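Transcriptional regulator, crp family (Thermotoga maritima, PDB 1O5L) probably regulates transcription as a DNA-binding factor of the CRP family, pairing a cyclic nucleotide-binding-type sensor domain with a helix-turn-helix domain. Local coordinates at residues 34-39 with 54-59; 76-81 with 85-90; 108-111 with 115-118. One frame throughout, in Å; residues are numbered along the deposited sequence.

Contact 1 of 3, residues 34-39 with 54-59; sequences KHQDDP and EHVSEN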
loop_
_atom_site.group_PDB
_atom_site.type_symbol
_atom_site.label_atom_id
_atom_site.label_comp_id
_atom_site.label_asym_id
_atom_site.label_seq_id
_atom_site.Cartn_x
_atom_site.Cartn_y
_atom_site.Cartn_z
ATOM N N LYS A 34 6.136 -17.804 9.791
ATOM C CA LYS A 34 5.853 -16.778 10.790
ATOM C C LYS A 34 4.467 -17.018 11.380
ATOM O O LYS A 34 3.563 -17.585 10.722
ATOM C CB LYS A 34 5.850 -15.384 10.176
ATOM C CG LYS A 34 7.160 -14.894 9.599
ATOM C CD LYS A 34 8.147 -14.524 10.697
ATOM C CE LYS A 34 9.523 -14.255 10.145
ATOM N NZ LYS A 34 10.481 -13.951 11.244
ATOM N N HIS A 35 4.318 -16.604 12.635
ATOM C CA HIS A 35 3.024 -16.563 13.298
ATOM C C HIS A 35 2.401 -15.216 13.119
ATOM O O HIS A 35 3.093 -14.197 13.022
ATOM C CB HIS A 35 3.155 -16.792 14.800
ATOM C CG HIS A 35 3.642 -18.151 15.137
ATOM N ND1 HIS A 35 4.984 -18.448 15.232
ATOM C CD2 HIS A 35 2.974 -19.311 15.331
ATOM C CE1 HIS A 35 5.116 -19.733 15.511
ATOM N NE2 HIS A 35 3.912 -20.277 15.580
ATOM N N GLN A 36 1.076 -15.249 13.123
ATOM C CA GLN A 36 0.253 -14.083 13.217
ATOM C C GLN A 36 0.768 -13.254 14.396
ATOM O O GLN A 36 1.069 -13.798 15.440
ATOM C CB GLN A 36 -1.209 -14.531 13.406
ATOM C CG GLN A 36 -2.260 -13.421 13.376
ATOM C CD GLN A 36 -3.636 -13.942 12.932
ATOM O OE1 GLN A 36 -3.730 -14.827 12.057
ATOM N NE2 GLN A 36 -4.699 -13.411 13.538
ATOM N N ASP A 37 0.892 -11.943 14.179
ATOM C CA ASP A 37 1.466 -10.966 15.137
ATOM C C ASP A 37 3.006 -10.937 15.315
ATOM O O ASP A 37 3.497 -10.094 16.054
ATOM C CB ASP A 37 0.782 -11.055 16.502
ATOM C CG ASP A 37 -0.719 -10.923 16.400
ATOM O OD1 ASP A 37 -1.196 -10.236 15.465
ATOM O OD2 ASP A 37 -1.501 -11.483 17.201
ATOM N N ASP A 38 3.751 -11.833 14.667
ATOM C CA ASP A 38 5.218 -11.774 14.693
ATOM C C ASP A 38 5.682 -10.455 14.052
ATOM O O ASP A 38 5.097 -10.031 13.058
ATOM C CB ASP A 38 5.845 -12.949 13.917
ATOM C CG ASP A 38 5.821 -14.286 14.693
ATOM O OD1 ASP A 38 5.374 -14.368 15.847
ATOM O OD2 ASP A 38 6.244 -15.342 14.198
ATOM N N PRO A 39 6.703 -9.796 14.608
ATOM C CA PRO A 39 7.208 -8.558 14.006
ATOM C C PRO A 39 7.806 -8.804 12.643
ATOM O O PRO A 39 8.365 -9.870 12.401
ATOM C CB PRO A 39 8.274 -8.029 15.008
ATOM C CG PRO A 39 8.313 -8.994 16.188
ATOM C CD PRO A 39 7.401 -10.147 15.865
ATOM N N GLU A 54 -2.924 -18.350 6.651
ATOM C CA GLU A 54 -4.083 -18.744 7.411
ATOM C C GLU A 54 -4.314 -17.813 8.603
ATOM O O GLU A 54 -3.399 -17.551 9.388
ATOM C CB GLU A 54 -3.978 -20.222 7.832
ATOM C CG GLU A 54 -2.879 -20.511 8.834
ATOM C CD GLU A 54 -2.594 -21.997 9.067
ATOM O OE1 GLU A 54 -3.026 -22.852 8.248
ATOM O OE2 GLU A 54 -1.910 -22.298 10.097
ATOM N N HIS A 55 -5.533 -17.294 8.703
ATOM C CA HIS A 55 -5.935 -16.432 9.809
ATOM C C HIS A 55 -6.386 -17.245 11.023
ATOM O O HIS A 55 -7.164 -18.182 10.900
ATOM C CB HIS A 55 -7.065 -15.507 9.387
ATOM C CG HIS A 55 -7.440 -14.507 10.440
ATOM N ND1 HIS A 55 -8.229 -14.830 11.529
ATOM C CD2 HIS A 55 -7.117 -13.199 10.581
ATOM C CE1 HIS A 55 -8.381 -13.761 12.290
ATOM N NE2 HIS A 55 -7.720 -12.759 11.736
ATOM N N VAL A 56 -5.879 -16.863 12.192
ATOM C CA VAL A 56 -6.141 -17.565 13.440
ATOM C C VAL A 56 -7.207 -16.788 14.170
ATOM O O VAL A 56 -7.074 -15.575 14.361
ATOM C CB VAL A 56 -4.901 -17.629 14.354
ATOM C CG1 VAL A 56 -5.152 -18.595 15.503
ATOM C CG2 VAL A 56 -3.671 -18.044 13.585
ATOM N N SER A 57 -8.268 -17.486 14.556
ATOM C CA SER A 57 -9.388 -16.866 15.242
ATOM C C SER A 57 -9.280 -17.030 16.764
ATOM O O SER A 57 -8.516 -17.846 17.302
ATOM C CB SER A 57 -10.716 -17.464 14.756
ATOM O OG SER A 57 -10.856 -18.799 15.210
ATOM N N GLU A 58 -10.126 -16.265 17.427
ATOM C CA GLU A 58 -10.137 -16.095 18.865
ATOM C C GLU A 58 -10.147 -17.430 19.635
ATOM O O GLU A 58 -9.748 -17.482 20.809
ATOM C CB GLU A 58 -11.358 -15.218 19.239
ATOM C CG GLU A 58 -11.349 -13.818 18.588
ATOM C CD GLU A 58 -11.601 -13.825 17.066
ATOM O OE1 GLU A 58 -12.760 -14.105 16.665
ATOM O OE2 GLU A 58 -10.648 -13.581 16.267
ATOM N N ASN A 59 -10.554 -18.506 18.961
ATOM C CA ASN A 59 -10.762 -19.811 19.606
ATOM C C ASN A 59 -9.637 -20.807 19.267
ATOM O O ASN A 59 -9.706 -21.980 19.628
ATOM C CB ASN A 59 -12.124 -20.395 19.187
ATOM C CG ASN A 59 -13.180 -19.317 18.917
ATOM O OD1 ASN A 59 -14.184 -19.225 19.632
ATOM N ND2 ASN A 59 -12.953 -18.494 17.880
#
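Q36 meets H55 and V56 in a small polar surface contact, where a turn docks its amide on the end of a strand. Both segments belong to the beta-roll of the cyclic nucleotide-binding domain. Q36 is the second residue of a type II beta turn from H35 to D38. The turn is closed by D38 N bonded to H35 O. A second bond, from H35 N to D38 OD2, also spans it. The donor comes from above the D38 carboxylate plane.

The Q36 side chain does the reaching. Its CG is anti to the backbone N (chi1 -174°) and the chain stays extended, which carries the amide away from the turn to V56. There the amide grips one residue by both of its backbone polar atoms. V56 N donates to Q36 OE1 at 3.0 Å, nearly straight at 163°. The donor is tilted out of the plane of the amide carbonyl. The return bond, from Q36 NE2 to V56 O, is weak and bent at 3.3 Å. The strong bond and the weak one together probably limit rotation of the amide. The same NE2 lies over one face of the H55 ring, 3.6 Å from H55 NE2 and displaced toward the rim. Amide and ring planes are 54° apart. V56 CG2 packs 3.6 Å from Q36 OE1.

The strands around this contact hold both partners. Q36 N bonds to N89 OD1 of strand 89-92, and V56 also touches N89. H55 pairs by backbone with L63 of strand 62-68, and its ring meets F136 of the second subunit.

Contact 2 of 3, residues 76-81 with 85-90; sequences SGFIFS and RFPVNV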
loop_
_atom_site.group_PDB
_atom_site.type_symbol
_atom_site.label_atom_id
_atom_site.label_comp_id
_atom_site.label_asym_id
_atom_site.label_seq_id
_atom_site.Cartn_x
_atom_site.Cartn_y
_atom_site.Cartn_z
ATOM N N SER A 76 3.772 -7.636 1.648
ATOM C CA SER A 76 4.481 -6.455 1.171
ATOM C C SER A 76 3.894 -5.134 1.696
ATOM O O SER A 76 4.622 -4.216 2.105
ATOM C CB SER A 76 4.554 -6.492 -0.377
ATOM O OG SER A 76 3.319 -6.136 -0.995
ATOM N N GLY A 77 2.580 -5.032 1.675
ATOM C CA GLY A 77 1.891 -3.851 2.209
ATOM C C GLY A 77 1.991 -3.600 3.720
ATOM O O GLY A 77 1.587 -2.545 4.190
ATOM N N PHE A 78 2.525 -4.569 4.471
ATOM C CA PHE A 78 2.607 -4.473 5.931
ATOM C C PHE A 78 4.028 -4.148 6.398
ATOM O O PHE A 78 4.234 -3.758 7.553
ATOM C CB PHE A 78 2.100 -5.779 6.576
ATOM C CG PHE A 78 0.628 -6.041 6.348
ATOM C CD1 PHE A 78 -0.324 -5.487 7.183
ATOM C CD2 PHE A 78 0.207 -6.851 5.307
ATOM C CE1 PHE A 78 -1.710 -5.721 6.974
ATOM C CE2 PHE A 78 -1.180 -7.095 5.084
ATOM C CZ PHE A 78 -2.129 -6.535 5.915
ATOM N N ILE A 79 5.000 -4.284 5.494
ATOM C CA ILE A 79 6.414 -4.189 5.873
ATOM C C ILE A 79 6.734 -2.864 6.511
ATOM O O ILE A 79 7.321 -2.839 7.601
ATOM C CB ILE A 79 7.348 -4.471 4.661
ATOM C CG1 ILE A 79 7.200 -5.921 4.186
ATOM C CG2 ILE A 79 8.808 -4.219 5.027
ATOM C CD1 ILE A 79 7.719 -6.159 2.753
ATOM N N PHE A 80 6.266 -1.769 5.889
ATOM C CA PHE A 80 6.653 -0.415 6.288
ATOM C C PHE A 80 5.617 0.359 7.125
ATOM O O PHE A 80 5.750 1.575 7.301
ATOM C CB PHE A 80 7.143 0.378 5.046
ATOM C CG PHE A 80 8.467 -0.167 4.457
ATOM C CD1 PHE A 80 9.690 0.104 5.078
ATOM C CD2 PHE A 80 8.465 -0.988 3.328
ATOM C CE1 PHE A 80 10.900 -0.416 4.565
ATOM C CE2 PHE A 80 9.629 -1.513 2.805
ATOM C CZ PHE A 80 10.875 -1.225 3.445
ATOM N N SER A 81 4.626 -0.319 7.712
ATOM C CA SER A 81 3.773 0.388 8.694
ATOM C C SER A 81 4.523 0.721 9.990
ATOM O O SER A 81 5.640 0.252 10.237
ATOM C CB SER A 81 2.471 -0.360 9.013
ATOM O OG SER A 81 2.690 -1.710 9.334
ATOM N N ARG A 85 3.758 -5.939 11.557
ATOM C CA ARG A 85 3.441 -7.277 12.045
ATOM C C ARG A 85 2.779 -8.123 10.974
ATOM O O ARG A 85 1.931 -7.634 10.231
ATOM C CB ARG A 85 2.493 -7.181 13.225
ATOM C CG ARG A 85 3.130 -6.820 14.563
ATOM C CD ARG A 85 2.090 -6.662 15.593
ATOM N NE ARG A 85 2.466 -6.526 17.013
ATOM C CZ ARG A 85 3.543 -7.021 17.673
ATOM N NH1 ARG A 85 4.522 -7.738 17.111
ATOM N NH2 ARG A 85 3.617 -6.777 18.975
ATOM N N PHE A 86 3.173 -9.396 10.897
ATOM C CA PHE A 86 2.503 -10.338 10.013
ATOM C C PHE A 86 1.026 -10.486 10.455
ATOM O O PHE A 86 0.754 -10.816 11.623
ATOM C CB PHE A 86 3.234 -11.706 9.980
ATOM C CG PHE A 86 4.617 -11.643 9.363
ATOM C CD1 PHE A 86 4.788 -11.660 7.979
ATOM C CD2 PHE A 86 5.750 -11.491 10.176
ATOM C CE1 PHE A 86 6.066 -11.579 7.406
ATOM C CE2 PHE A 86 7.037 -11.401 9.612
ATOM C CZ PHE A 86 7.203 -11.451 8.229
ATOM N N PRO A 87 0.088 -10.243 9.526
ATOM C CA PRO A 87 -1.365 -10.315 9.831
ATOM C C PRO A 87 -1.935 -11.745 9.891
ATOM O O PRO A 87 -3.028 -11.940 10.381
ATOM C CB PRO A 87 -2.009 -9.547 8.659
ATOM C CG PRO A 87 -1.046 -9.746 7.482
ATOM C CD PRO A 87 0.330 -9.895 8.110
ATOM N N VAL A 88 -1.183 -12.717 9.377
ATOM C CA VAL A 88 -1.617 -14.112 9.300
ATOM C C VAL A 88 -0.467 -15.031 9.639
ATOM O O VAL A 88 0.684 -14.642 9.510
ATOM C CB VAL A 88 -2.113 -14.475 7.843
ATOM C CG1 VAL A 88 -3.302 -13.595 7.440
ATOM C CG2 VAL A 88 -1.002 -14.340 6.823
ATOM N N ASN A 89 -0.777 -16.252 10.051
ATOM C CA ASN A 89 0.186 -17.335 9.992
ATOM C C ASN A 89 0.654 -17.561 8.548
ATOM O O ASN A 89 -0.154 -17.555 7.619
ATOM C CB ASN A 89 -0.429 -18.626 10.498
ATOM C CG ASN A 89 -0.558 -18.688 11.996
ATOM O OD1 ASN A 89 -0.204 -17.773 12.727
ATOM N ND2 ASN A 89 -1.056 -19.806 12.463
ATOM N N VAL A 90 1.958 -17.736 8.368
ATOM C CA VAL A 90 2.534 -18.146 7.091
ATOM C C VAL A 90 3.151 -19.532 7.294
ATOM O O VAL A 90 4.033 -19.715 8.133
ATOM C CB VAL A 90 3.578 -17.131 6.567
ATOM C CG1 VAL A 90 4.115 -17.540 5.177
ATOM C CG2 VAL A 90 2.970 -15.737 6.482
#
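F78 and P87 pack together inside the loop between strands 72-73 and 89-92. By position this loop matches the phosphate-binding cassette of CRP-like cyclic nucleotide-binding domains. That match is one of place in the fold and says nothing certain about ligand binding here.

The segment starts at S76. Its OG bonds to D123 OD1 of helix 114-139, and its O accepts a weak bond from I79 N. F78 makes the main contact. With CG anti to the carbonyl carbon (chi1 -66°), the ring is directed at segment 85-90, and P87 comes down on one face of it. F78 CB also lies 4.1 Å from R85 O. The ring then has a place in the dimer: it meets the F128 ring of the second subunit, with the planes about 60° apart, and touches S132 there. A serine in place of F78 would probably deprive P87 of its aromatic floor and F128 of its ring partner, opening a gap at the subunit interface.

I79 points away from segment 85-90, and its O bonds to K103 NZ. F80 packs on L121 of the second subunit. S81 closes a type I beta turn that began at F78. Its OG donates to F78 O at 3.1 Å, coming in tilted from the carbonyl plane, while S81 N adds a weak bond to the same oxygen.

The contact with P87 is a CH-pi interaction. P87 CG sits 3.7 Å from the centroid of the F78 ring, 17° off the ring normal, and comes closest at CE2, 3.6 Å away.

Contact 3 of 3, residues 108-111 with 115-118; sequences DLLM and ELLL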
loop_
_atom_site.group_PDB
_atom_site.type_symbol
_atom_site.label_atom_id
_atom_site.label_comp_id
_atom_site.label_asym_id
_atom_site.label_seq_id
_atom_site.Cartn_x
_atom_site.Cartn_y
_atom_site.Cartn_z
ATOM N N ASP A 108 17.801 0.714 0.834
ATOM C CA ASP A 108 18.954 1.161 0.050
ATOM C C ASP A 108 18.796 0.714 -1.394
ATOM O O ASP A 108 19.067 1.487 -2.283
ATOM C CB ASP A 108 20.297 0.610 0.584
ATOM C CG ASP A 108 20.655 1.113 1.972
ATOM O OD1 ASP A 108 20.102 2.129 2.409
ATOM O OD2 ASP A 108 21.509 0.561 2.705
ATOM N N LEU A 109 18.397 -0.538 -1.607
ATOM C CA LEU A 109 18.167 -1.083 -2.948
ATOM C C LEU A 109 17.062 -0.329 -3.720
ATOM O O LEU A 109 17.216 -0.049 -4.906
ATOM C CB LEU A 109 17.795 -2.568 -2.874
ATOM C CG LEU A 109 18.895 -3.531 -2.450
ATOM C CD1 LEU A 109 18.339 -4.911 -2.180
ATOM C CD2 LEU A 109 20.042 -3.612 -3.481
ATOM N N LEU A 110 15.954 -0.030 -3.034
ATOM C CA LEU A 110 14.868 0.765 -3.588
ATOM C C LEU A 110 15.361 2.118 -4.074
ATOM O O LEU A 110 14.899 2.617 -5.116
ATOM C CB LEU A 110 13.779 1.007 -2.524
ATOM C CG LEU A 110 12.927 -0.193 -2.098
ATOM C CD1 LEU A 110 11.865 0.186 -1.080
ATOM C CD2 LEU A 110 12.260 -0.818 -3.320
ATOM N N MET A 111 16.270 2.735 -3.307
ATOM C CA MET A 111 16.755 4.082 -3.640
ATOM C C MET A 111 17.687 4.069 -4.850
ATOM O O MET A 111 17.840 5.094 -5.531
ATOM C CB MET A 111 17.442 4.743 -2.432
ATOM C CG MET A 111 16.436 5.117 -1.317
ATOM S SD MET A 111 17.068 6.035 0.100
ATOM C CE MET A 111 18.130 5.163 0.535
ATOM N N GLU A 115 13.498 0.453 -11.366
ATOM C CA GLU A 115 12.689 -0.668 -11.800
ATOM C C GLU A 115 12.194 -1.483 -10.581
ATOM O O GLU A 115 11.039 -1.906 -10.544
ATOM C CB GLU A 115 13.495 -1.467 -12.860
ATOM C CG GLU A 115 13.381 -2.971 -12.803
ATOM C CD GLU A 115 13.855 -3.676 -14.066
ATOM O OE1 GLU A 115 14.892 -3.274 -14.618
ATOM O OE2 GLU A 115 13.198 -4.645 -14.501
ATOM N N LEU A 116 13.051 -1.630 -9.556
ATOM C CA LEU A 116 12.686 -2.270 -8.299
ATOM C C LEU A 116 11.672 -1.449 -7.497
ATOM O O LEU A 116 10.665 -1.981 -6.992
ATOM C CB LEU A 116 13.940 -2.514 -7.440
ATOM C CG LEU A 116 13.746 -3.212 -6.081
ATOM C CD1 LEU A 116 13.135 -4.632 -6.244
ATOM C CD2 LEU A 116 15.054 -3.295 -5.322
ATOM N N LEU A 117 11.952 -0.152 -7.370
ATOM C CA LEU A 117 11.064 0.766 -6.660
ATOM C C LEU A 117 9.652 0.714 -7.272
ATOM O O LEU A 117 8.649 0.581 -6.560
ATOM C CB LEU A 117 11.624 2.209 -6.721
ATOM C CG LEU A 117 10.757 3.279 -6.028
ATOM C CD1 LEU A 117 10.439 2.922 -4.573
ATOM C CD2 LEU A 117 11.453 4.633 -6.081
ATOM N N LEU A 118 9.600 0.858 -8.592
ATOM C CA LEU A 118 8.350 0.792 -9.320
ATOM C C LEU A 118 7.624 -0.539 -9.129
ATOM O O LEU A 118 6.424 -0.541 -8.887
ATOM C CB LEU A 118 8.576 1.045 -10.805
ATOM C CG LEU A 118 8.503 2.522 -11.208
ATOM C CD1 LEU A 118 9.101 2.715 -12.584
ATOM C CD2 LEU A 118 7.063 2.996 -11.167
#
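L109 and L110 meet L116 and L117 across the bend between two consecutive helices, 103-112 and 114-139. These correspond to the helices that follow the beta-roll in CRP-family proteins. The longer one is the helix by which such proteins usually dimerise. The contact is buried and apolar.

L116 is the bump on one side. With chi1 at -179°, its CG lies opposite the backbone N and beside the carbonyl carbon, which sends the fork toward helix 103-112. L116 CD2 fits against L109, 3.7 Å from its CB and 3.9 Å from its backbone O. L110 provides the bump coming the other way. Its CD2 branch reaches into the hollow between L116 and L117. It lies 3.9 Å from L116 CG and equally near L117 CA. The L110 and L116 side chains cross at about a right angle, with L110 CD2 against the branch point of L116. L117 lies beyond it, its CD1 4.3 Å from L110 CD2.

The same leucines have further partners. L109 packs on L18 and C21, and L116 on L15. L110 touches L117 of the second subunit, and L117 touches M111 there. D108 OD1 makes a salt bridge with R114 of that subunit. The bend is thus part of the dimer interface.

Carbon also covers a backbone carbonyl at the bend: L117 CB lies 3.7 Å from L110 O, and L117 CD2 lies 4.1 Å from the same oxygen.

The contacts come in series along the chain. Contacts 1 and 2 are neighbours, with centres 11 Å apart, and belong to the beta-roll. Strands 51-56 and 89-92, which they reach, lie side by side in one sheet. Contacts 1 and 2 also touch directly: D37 N is 2.8 Å from F86 O, a probable hydrogen bond. Contact 3 is different. It joins the two helices after the roll, with its centre about 30 Å from that of contact 1 and on the opposite side of the chain's centre. Contact 2 lies between in distance, its centre about 19 Å from that of contact 3. All three reach the second subunit, contact 1 through H55 alone, so roll and helices both take part in the dimer.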